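Long-range contact in telomerase reverse transcriptase (PDB 6ZD1), which probably extends chromosome ends by copying a template within its RNA component into telomeric DNA repeats: residues I475-F487 against K516-G530. Sequence-based numbering, arbitrary orientation.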
ATOM      1  N   ILE A 475       1.947 -16.278 -11.874  1.00 61.85           N
ATOM      2  CA  ILE A 475       2.377 -17.215 -12.910  1.00 57.88           C
ATOM      3  C   ILE A 475       1.975 -18.638 -12.539  1.00 59.18           C
ATOM      4  O   ILE A 475       1.423 -19.381 -13.359  1.00 61.07           O
ATOM      5  CB  ILE A 475       3.896 -17.106 -13.139  1.00 67.60           C
ATOM      6  CG1 ILE A 475       4.254 -15.781 -13.811  1.00 55.96           C
ATOM      7  CG2 ILE A 475       4.401 -18.273 -13.975  1.00 55.44           C
ATOM      8  CD1 ILE A 475       5.748 -15.582 -13.963  1.00 54.99           C
ATOM      9  N   LEU A 476       2.258 -19.041 -11.297  1.00 51.79           N
ATOM     10  CA  LEU A 476       2.017 -20.424 -10.898  1.00 55.26           C
ATOM     11  C   LEU A 476       0.526 -20.747 -10.878  1.00 64.02           C
ATOM     12  O   LEU A 476       0.096 -21.772 -11.422  1.00 62.28           O
ATOM     13  CB  LEU A 476       2.650 -20.693  -9.528  1.00 50.00           C
ATOM     14  CG  LEU A 476       2.490 -22.116  -8.979  1.00 51.99           C
ATOM     15  CD1 LEU A 476       2.943 -23.147  -9.998  1.00 52.44           C
ATOM     16  CD2 LEU A 476       3.249 -22.304  -7.678  1.00 58.38           C
ATOM     17  N   TYR A 477      -0.285 -19.879 -10.266  1.00 57.87           N
ATOM     18  CA  TYR A 477      -1.713 -20.168 -10.167  1.00 67.93           C
ATOM     19  C   TYR A 477      -2.415 -20.044 -11.517  1.00 63.22           C
ATOM     20  O   TYR A 477      -3.385 -20.767 -11.774  1.00 65.51           O
ATOM     21  CB  TYR A 477      -2.375 -19.260  -9.125  1.00 65.36           C
ATOM     22  CG  TYR A 477      -2.219 -19.733  -7.688  1.00 63.83           C
ATOM     23  CD1 TYR A 477      -1.372 -20.788  -7.360  1.00 69.40           C
ATOM     24  CD2 TYR A 477      -2.934 -19.131  -6.660  1.00 61.36           C
ATOM     25  CE1 TYR A 477      -1.236 -21.219  -6.046  1.00 63.76           C
ATOM     26  CE2 TYR A 477      -2.804 -19.554  -5.347  1.00 64.16           C
ATOM     27  CZ  TYR A 477      -1.956 -20.596  -5.045  1.00 70.50           C
ATOM     28  OH  TYR A 477      -1.831 -21.015  -3.739  1.00 62.25           O
ATOM     29  N   SER A 478      -1.949 -19.152 -12.395  1.00 56.69           N
ATOM     30  CA  SER A 478      -2.489 -19.131 -13.753  1.00 63.97           C
ATOM     31  C   SER A 478      -2.168 -20.428 -14.480  1.00 71.12           C
ATOM     32  O   SER A 478      -3.032 -21.004 -15.152  1.00 80.33           O
ATOM     33  CB  SER A 478      -1.940 -17.936 -14.533  1.00 54.93           C
ATOM     34  OG  SER A 478      -2.325 -16.708 -13.935  1.00 75.50           O
ATOM     35  N   THR A 479      -0.923 -20.896 -14.359  1.00 63.82           N
ATOM     36  CA  THR A 479      -0.539 -22.182 -14.928  1.00 60.37           C
ATOM     37  C   THR A 479      -1.336 -23.320 -14.306  1.00 63.23           C
ATOM     38  O   THR A 479      -1.777 -24.238 -15.008  1.00 69.60           O
ATOM     39  CB  THR A 479       0.959 -22.407 -14.725  1.00 71.96           C
ATOM     40  OG1 THR A 479       1.692 -21.349 -15.355  1.00 68.57           O
ATOM     41  CG2 THR A 479       1.390 -23.740 -15.319  1.00 80.93           C
HETATM   42  N   MSE A 480      -1.516 -23.285 -12.990  1.00 62.78           N
HETATM   43  CA  MSE A 480      -2.257 -24.317 -12.281  1.00 59.83           C
HETATM   44  C   MSE A 480      -3.710 -24.375 -12.735  1.00 72.50           C
HETATM   45  O   MSE A 480      -4.224 -25.447 -13.048  1.00 72.43           O
HETATM   46  CB  MSE A 480      -2.194 -24.070 -10.775  1.00 55.80           C
HETATM   47  CG  MSE A 480      -2.952 -25.094  -9.951  1.00 72.50           C
HETATM   48 SE   MSE A 480      -3.085 -24.606  -8.069  1.00120.88          SE
HETATM   49  CE  MSE A 480      -4.131 -22.966  -8.249  1.00 77.03           C
ATOM     50  N   VAL A 481      -4.365 -23.210 -12.779  1.00 62.49           N
ATOM     51  CA  VAL A 481      -5.767 -23.161 -13.186  1.00 66.06           C
ATOM     52  C   VAL A 481      -5.925 -23.673 -14.612  1.00 75.54           C
ATOM     53  O   VAL A 481      -6.881 -24.395 -14.927  1.00 72.59           O
ATOM     54  CB  VAL A 481      -6.319 -21.731 -13.028  1.00 72.52           C
ATOM     55  CG1 VAL A 481      -7.633 -21.577 -13.776  1.00 78.28           C
ATOM     56  CG2 VAL A 481      -6.507 -21.395 -11.556  1.00 69.90           C
ATOM     57  N   SER A 482      -4.963 -23.354 -15.482  1.00 74.55           N
ATOM     58  CA  SER A 482      -5.098 -23.679 -16.898  1.00 79.39           C
ATOM     59  C   SER A 482      -4.907 -25.167 -17.164  1.00 76.36           C
ATOM     60  O   SER A 482      -5.552 -25.719 -18.062  1.00 79.40           O
ATOM     61  CB  SER A 482      -4.096 -22.863 -17.714  1.00 86.96           C
ATOM     62  OG  SER A 482      -4.124 -23.228 -19.083  1.00 89.13           O
ATOM     63  N   LYS A 483      -4.043 -25.832 -16.399  1.00 73.52           N
ATOM     64  CA  LYS A 483      -3.768 -27.245 -16.622  1.00 78.55           C
ATOM     65  C   LYS A 483      -4.693 -28.153 -15.829  1.00 81.89           C
ATOM     66  O   LYS A 483      -4.941 -29.291 -16.243  1.00 83.18           O
ATOM     67  CB  LYS A 483      -2.318 -27.578 -16.252  1.00 77.75           C
ATOM     68  CG  LYS A 483      -1.260 -26.809 -17.032  1.00 97.27           C
ATOM     69  CD  LYS A 483       0.140 -27.350 -16.743  1.00 90.90           C
ATOM     70  CE  LYS A 483       0.472 -27.293 -15.257  1.00 93.51           C
ATOM     71  NZ  LYS A 483       1.841 -27.806 -14.961  1.00 95.70           N
ATOM     72  N   GLU A 484      -5.211 -27.675 -14.702  1.00 86.81           N
ATOM     73  CA  GLU A 484      -5.971 -28.518 -13.794  1.00 83.09           C
ATOM     74  C   GLU A 484      -7.474 -28.489 -14.050  1.00 89.95           C
ATOM     75  O   GLU A 484      -8.152 -29.480 -13.765  1.00103.03           O
ATOM     76  CB  GLU A 484      -5.672 -28.112 -12.347  1.00 82.37           C
ATOM     77  CG  GLU A 484      -4.279 -28.498 -11.859  1.00 83.21           C
ATOM     78  CD  GLU A 484      -4.083 -30.002 -11.754  1.00 92.30           C
ATOM     79  OE1 GLU A 484      -5.088 -30.728 -11.595  1.00101.14           O
ATOM     80  OE2 GLU A 484      -2.921 -30.458 -11.827  1.00 88.78           O
ATOM     81  N   PHE A 485      -8.000 -27.427 -14.650  1.00 84.91           N
ATOM     82  CA  PHE A 485      -9.439 -27.242 -14.815  1.00 78.55           C
ATOM     83  C   PHE A 485      -9.836 -27.315 -16.284  1.00 90.54           C
ATOM     84  O   PHE A 485     -10.672 -26.542 -16.758  1.00 96.91           O
ATOM     85  CB  PHE A 485      -9.895 -25.915 -14.217  1.00 83.51           C
ATOM     86  CG  PHE A 485      -9.884 -25.886 -12.717  1.00 86.27           C
ATOM     87  CD1 PHE A 485     -10.956 -26.383 -11.994  1.00 77.42           C
ATOM     88  CD2 PHE A 485      -8.808 -25.354 -12.029  1.00 82.48           C
ATOM     89  CE1 PHE A 485     -10.950 -26.357 -10.612  1.00 80.27           C
ATOM     90  CE2 PHE A 485      -8.795 -25.322 -10.648  1.00 73.06           C
ATOM     91  CZ  PHE A 485      -9.868 -25.823  -9.937  1.00 79.71           C
ATOM     92  N   LYS A 486      -9.224 -28.254 -17.014  1.00 95.42           N
ATOM     93  CA  LYS A 486      -9.431 -28.350 -18.457  1.00 92.45           C
ATOM     94  C   LYS A 486     -10.902 -28.506 -18.818  1.00 97.44           C
ATOM     95  O   LYS A 486     -11.346 -27.974 -19.842  1.00104.21           O
ATOM     96  CB  LYS A 486      -8.626 -29.520 -19.024  1.00 81.47           C
ATOM     97  CG  LYS A 486      -7.121 -29.357 -18.897  1.00 94.31           C
ATOM     98  CD  LYS A 486      -6.383 -30.604 -19.368  1.00 96.16           C
ATOM     99  CE  LYS A 486      -4.874 -30.425 -19.249  1.00 84.90           C
ATOM    100  NZ  LYS A 486      -4.133 -31.665 -19.605  1.00 95.28           N
ATOM    101  N   PHE A 487     -11.684 -29.189 -17.984  1.00 95.89           N
ATOM    102  CA  PHE A 487     -13.079 -29.433 -18.327  1.00 96.21           C
ATOM    103  C   PHE A 487     -13.940 -28.232 -17.964  1.00 96.22           C
ATOM    104  O   PHE A 487     -14.961 -28.372 -17.285  1.00102.60           O
ATOM    105  CB  PHE A 487     -13.592 -30.678 -17.594  1.00 98.32           C
ATOM    106  CG  PHE A 487     -13.250 -30.697 -16.119  1.00 94.26           C
ATOM    107  CD1 PHE A 487     -14.096 -30.122 -15.181  1.00 91.17           C
ATOM    108  CD2 PHE A 487     -12.081 -31.295 -15.675  1.00103.39           C
ATOM    109  CE1 PHE A 487     -13.777 -30.131 -13.836  1.00 94.07           C
ATOM    110  CE2 PHE A 487     -11.762 -31.310 -14.328  1.00100.14           C
ATOM    111  CZ  PHE A 487     -12.612 -30.728 -13.409  1.00 99.05           C
ATOM    112  N   LYS A 516     -17.687 -31.916 -10.245  1.00 84.32           N
ATOM    113  CA  LYS A 516     -16.329 -32.056 -10.767  1.00 83.10           C
ATOM    114  C   LYS A 516     -15.382 -31.075 -10.087  1.00 81.30           C
ATOM    115  O   LYS A 516     -14.301 -31.457  -9.619  1.00 91.30           O
ATOM    116  CB  LYS A 516     -16.323 -31.852 -12.282  1.00 91.83           C
ATOM    117  CG  LYS A 516     -17.024 -32.951 -13.060  1.00 96.23           C
ATOM    118  CD  LYS A 516     -16.985 -32.677 -14.556  1.00 88.17           C
ATOM    119  CE  LYS A 516     -17.618 -33.814 -15.335  1.00100.16           C
ATOM    120  NZ  LYS A 516     -16.909 -35.098 -15.083  1.00113.36           N
ATOM    121  N   VAL A 517     -15.768 -29.799 -10.033  1.00 84.55           N
ATOM    122  CA  VAL A 517     -14.961 -28.807  -9.331  1.00 79.52           C
ATOM    123  C   VAL A 517     -14.954 -29.092  -7.835  1.00 75.84           C
ATOM    124  O   VAL A 517     -13.926 -28.941  -7.164  1.00 83.70           O
ATOM    125  CB  VAL A 517     -15.485 -27.391  -9.631  1.00 72.57           C
ATOM    126  CG1 VAL A 517     -14.674 -26.348  -8.876  1.00 76.44           C
ATOM    127  CG2 VAL A 517     -15.466 -27.118 -11.127  1.00 71.28           C
ATOM    128  N   LYS A 518     -16.093 -29.528  -7.291  1.00 78.29           N
ATOM    129  CA  LYS A 518     -16.182 -29.772  -5.856  1.00 76.79           C
ATOM    130  C   LYS A 518     -15.352 -30.979  -5.439  1.00 87.43           C
ATOM    131  O   LYS A 518     -14.872 -31.035  -4.300  1.00 85.12           O
ATOM    132  CB  LYS A 518     -17.649 -29.966  -5.457  1.00 84.34           C
ATOM    133  CG  LYS A 518     -17.919 -29.979  -3.962  1.00 80.69           C
ATOM    134  CD  LYS A 518     -19.418 -30.097  -3.708  1.00 89.34           C
ATOM    135  CE  LYS A 518     -19.740 -30.151  -2.223  1.00 98.77           C
ATOM    136  NZ  LYS A 518     -21.209 -30.270  -1.989  1.00 97.83           N
ATOM    137  N   ASP A 519     -15.140 -31.934  -6.347  1.00 84.65           N
ATOM    138  CA  ASP A 519     -14.327 -33.100  -6.035  1.00 79.16           C
ATOM    139  C   ASP A 519     -12.857 -32.866  -6.308  1.00 86.20           C
ATOM    140  O   ASP A 519     -12.010 -33.562  -5.734  1.00 91.63           O
ATOM    141  CB  ASP A 519     -14.780 -34.316  -6.849  1.00 91.53           C
ATOM    142  CG  ASP A 519     -16.136 -34.833  -6.419  1.00 95.22           C
ATOM    143  OD1 ASP A 519     -16.538 -34.565  -5.265  1.00 96.65           O
ATOM    144  OD2 ASP A 519     -16.797 -35.511  -7.231  1.00 99.37           O
ATOM    145  N   LYS A 520     -12.530 -31.903  -7.162  1.00 76.99           N
ATOM    146  CA  LYS A 520     -11.129 -31.628  -7.415  1.00 87.92           C
ATOM    147  C   LYS A 520     -10.513 -30.748  -6.334  1.00 85.02           C
ATOM    148  O   LYS A 520      -9.329 -30.903  -6.021  1.00 85.72           O
ATOM    149  CB  LYS A 520     -10.967 -30.988  -8.787  1.00 90.20           C
ATOM    150  CG  LYS A 520      -9.536 -30.760  -9.125  1.00 92.13           C
ATOM    151  CD  LYS A 520      -9.325 -30.688 -10.598  1.00 96.78           C
ATOM    152  CE  LYS A 520      -8.117 -29.852 -10.841  1.00100.52           C
ATOM    153  NZ  LYS A 520      -8.502 -28.420 -10.964  1.00114.45           N
ATOM    154  N   ILE A 521     -11.295 -29.844  -5.733  1.00 82.75           N
ATOM    155  CA  ILE A 521     -10.774 -29.023  -4.640  1.00 70.02           C
ATOM    156  C   ILE A 521     -10.813 -29.752  -3.310  1.00 83.14           C
ATOM    157  O   ILE A 521     -10.420 -29.176  -2.287  1.00 93.88           O
ATOM    158  CB  ILE A 521     -11.537 -27.689  -4.505  1.00 68.54           C
ATOM    159  CG1 ILE A 521     -12.960 -27.913  -3.997  1.00 72.19           C
ATOM    160  CG2 ILE A 521     -11.573 -26.952  -5.834  1.00 78.69           C
ATOM    161  CD1 ILE A 521     -13.781 -26.633  -3.935  1.00 73.05           C
ATOM    162  N   SER A 522     -11.278 -31.003  -3.289  1.00 74.79           N
ATOM    163  CA  SER A 522     -11.233 -31.841  -2.102  1.00 75.62           C
ATOM    164  C   SER A 522     -10.192 -32.947  -2.196  1.00 91.48           C
ATOM    165  O   SER A 522      -9.933 -33.619  -1.191  1.00 85.75           O
ATOM    166  CB  SER A 522     -12.610 -32.462  -1.834  1.00 81.80           C
ATOM    167  OG  SER A 522     -13.596 -31.456  -1.692  1.00 97.14           O
ATOM    168  N   SER A 523      -9.611 -33.165  -3.372  1.00 85.50           N
ATOM    169  CA  SER A 523      -8.519 -34.113  -3.535  1.00 83.67           C
ATOM    170  C   SER A 523      -7.210 -33.429  -3.141  1.00 90.80           C
ATOM    171  O   SER A 523      -7.197 -32.299  -2.647  1.00 83.31           O
ATOM    172  CB  SER A 523      -8.483 -34.635  -4.969  1.00 87.37           C
ATOM    173  OG  SER A 523      -8.238 -33.578  -5.888  1.00 79.93           O
ATOM    174  N   ASN A 524      -6.085 -34.105  -3.363  1.00 81.84           N
ATOM    175  CA  ASN A 524      -4.777 -33.525  -3.094  1.00 86.45           C
ATOM    176  C   ASN A 524      -4.076 -33.103  -4.376  1.00 81.86           C
ATOM    177  O   ASN A 524      -2.864 -32.862  -4.368  1.00 78.73           O
ATOM    178  CB  ASN A 524      -3.910 -34.510  -2.310  1.00 87.56           C
ATOM    179  CG  ASN A 524      -3.697 -35.815  -3.050  1.00 86.28           C
ATOM    180  OD1 ASN A 524      -4.459 -36.165  -3.952  1.00 98.57           O
ATOM    181  ND2 ASN A 524      -2.660 -36.552  -2.663  1.00 90.13           N
ATOM    182  N   GLU A 525      -4.825 -32.982  -5.474  1.00 75.52           N
ATOM    183  CA  GLU A 525      -4.206 -32.745  -6.769  1.00 80.80           C
ATOM    184  C   GLU A 525      -3.687 -31.327  -6.908  1.00 72.72           C
ATOM    185  O   GLU A 525      -2.880 -31.063  -7.804  1.00 78.73           O
ATOM    186  CB  GLU A 525      -5.202 -33.033  -7.892  1.00 84.77           C
ATOM    187  CG  GLU A 525      -5.455 -34.500  -8.140  1.00 93.06           C
ATOM    188  CD  GLU A 525      -6.411 -34.727  -9.289  1.00 94.65           C
ATOM    189  OE1 GLU A 525      -7.259 -33.844  -9.539  1.00 97.16           O
ATOM    190  OE2 GLU A 525      -6.307 -35.781  -9.948  1.00111.66           O
ATOM    191  N   LEU A 526      -4.130 -30.412  -6.058  1.00 76.28           N
ATOM    192  CA  LEU A 526      -3.608 -29.058  -6.097  1.00 79.81           C
ATOM    193  C   LEU A 526      -2.433 -28.850  -5.151  1.00 71.17           C
ATOM    194  O   LEU A 526      -1.762 -27.817  -5.238  1.00 78.30           O
ATOM    195  CB  LEU A 526      -4.718 -28.053  -5.776  1.00 65.57           C
ATOM    196  CG  LEU A 526      -5.898 -28.070  -6.752  1.00 71.97           C
ATOM    197  CD1 LEU A 526      -6.895 -26.965  -6.428  1.00 71.77           C
ATOM    198  CD2 LEU A 526      -5.405 -27.952  -8.185  1.00 71.06           C
ATOM    199  N   GLN A 527      -2.147 -29.818  -4.278  1.00 60.37           N
ATOM    200  CA  GLN A 527      -1.021 -29.670  -3.366  1.00 75.53           C
ATOM    201  C   GLN A 527       0.313 -29.766  -4.089  1.00 67.65           C
ATOM    202  O   GLN A 527       1.324 -29.299  -3.556  1.00 64.46           O
ATOM    203  CB  GLN A 527      -1.101 -30.723  -2.261  1.00 68.99           C
ATOM    204  CG  GLN A 527      -2.457 -30.781  -1.580  1.00 65.25           C
ATOM    205  CD  GLN A 527      -2.522 -31.827  -0.487  1.00 72.49           C
ATOM    206  OE1 GLN A 527      -1.513 -32.432  -0.130  1.00 77.52           O
ATOM    207  NE2 GLN A 527      -3.717 -32.049   0.050  1.00 81.87           N
ATOM    208  N   LYS A 528       0.329 -30.346  -5.293  1.00 73.01           N
ATOM    209  CA  LYS A 528       1.554 -30.411  -6.083  1.00 63.27           C
ATOM    210  C   LYS A 528       2.128 -29.022  -6.319  1.00 71.09           C
ATOM    211  O   LYS A 528       3.351 -28.840  -6.341  1.00 64.27           O
ATOM    212  CB  LYS A 528       1.277 -31.099  -7.418  1.00 57.38           C
ATOM    213  CG  LYS A 528       0.814 -32.533  -7.292  1.00 76.28           C
ATOM    214  CD  LYS A 528       0.397 -33.087  -8.640  1.00 88.01           C
ATOM    215  CE  LYS A 528      -1.036 -33.584  -8.597  1.00 92.91           C
ATOM    216  NZ  LYS A 528      -1.516 -34.020  -9.934  1.00107.25           N
ATOM    217  N   TYR A 529       1.258 -28.033  -6.501  1.00 66.07           N
ATOM    218  CA  TYR A 529       1.661 -26.659  -6.747  1.00 59.04           C
ATOM    219  C   TYR A 529       1.898 -25.878  -5.462  1.00 68.52           C
ATOM    220  O   TYR A 529       2.374 -24.738  -5.523  1.00 49.86           O
ATOM    221  CB  TYR A 529       0.586 -25.951  -7.583  1.00 51.79           C
ATOM    222  CG  TYR A 529       0.167 -26.715  -8.828  1.00 65.88           C
ATOM    223  CD1 TYR A 529      -0.831 -27.685  -8.777  1.00 63.00           C
ATOM    224  CD2 TYR A 529       0.770 -26.461 -10.055  1.00 64.59           C
ATOM    225  CE1 TYR A 529      -1.210 -28.382  -9.915  1.00 61.85           C
ATOM    226  CE2 TYR A 529       0.396 -27.152 -11.195  1.00 57.65           C
ATOM    227  CZ  TYR A 529      -0.592 -28.109 -11.120  1.00 60.61           C
ATOM    228  OH  TYR A 529      -0.963 -28.795 -12.257  1.00 75.74           O
ATOM    229  N   GLY A 530       1.634 -26.477  -4.306  1.00 70.73           N
ATOM    230  CA  GLY A 530       1.631 -25.737  -3.065  1.00 58.92           C
ATOM    231  C   GLY A 530       0.315 -25.083  -2.711  1.00 60.91           C
ATOM    232  O   GLY A 530       0.273 -24.284  -1.766  1.00 59.77           O
TER
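Tyr529 lies against the helix that ends at Glu484, with one face and part of its edge in use. Over the centre of that face sits Met480 CG, 3.6 Å from the Tyr529 ring centroid in a CH-pi contact; the selenium of this selenomethionine lies obliquely beyond it, a Met-aromatic contact at 4.5 Å from the same centroid. Met480 reaches the ring with CG anti to its backbone N (chi1 180°), and the bend at chi3 carries CE back over a face of Tyr477. At the rim of the tyrosine, Leu476 CD1 approaches CD2 and Lys483 CE approaches the hydroxyl. Tyr529 OH donates a hydrogen bond of 2.6 Å to Glu484 OE2, taken on the anti lone pair, with the carboxylate turned 78° from the ring.

The case illustrates how helices on a shared sheet can be joined further by side chains of the chain that follows one of them. Both helices, 469-484 and 511-520, belong to the reverse transcriptase domain, and between them in sequence run the antiparallel strands 495-500 and 503-508 of the palm sheet. Val481 and Phe485 rest on Leu497, Met480 on Phe504 and Val517 on Phe506, so the two helices share a sheet as their floor.

Where the first helix gives way to loop, a cation-pi contact takes over: Lys520 NZ stands almost on the normal of the Phe485 ring, at an unusually short and doubtful 2.9 Å from its centroid. Val517 CG1 touches Phe485 CE1 at 4.1 Å, while Lys516 CB meets Phe487 CE1 obliquely. Two lysines flank the Glu484 carboxylate beyond salt-bridge range, Lys520 NZ 4.2 Å from OE1 and Lys528 NZ 4.3 Å from OE2. Further out, a type I turn from Asn524 to Gln527 leads the chain back towards Tyr529, whose backbone is hydrogen-bonded to Asn348.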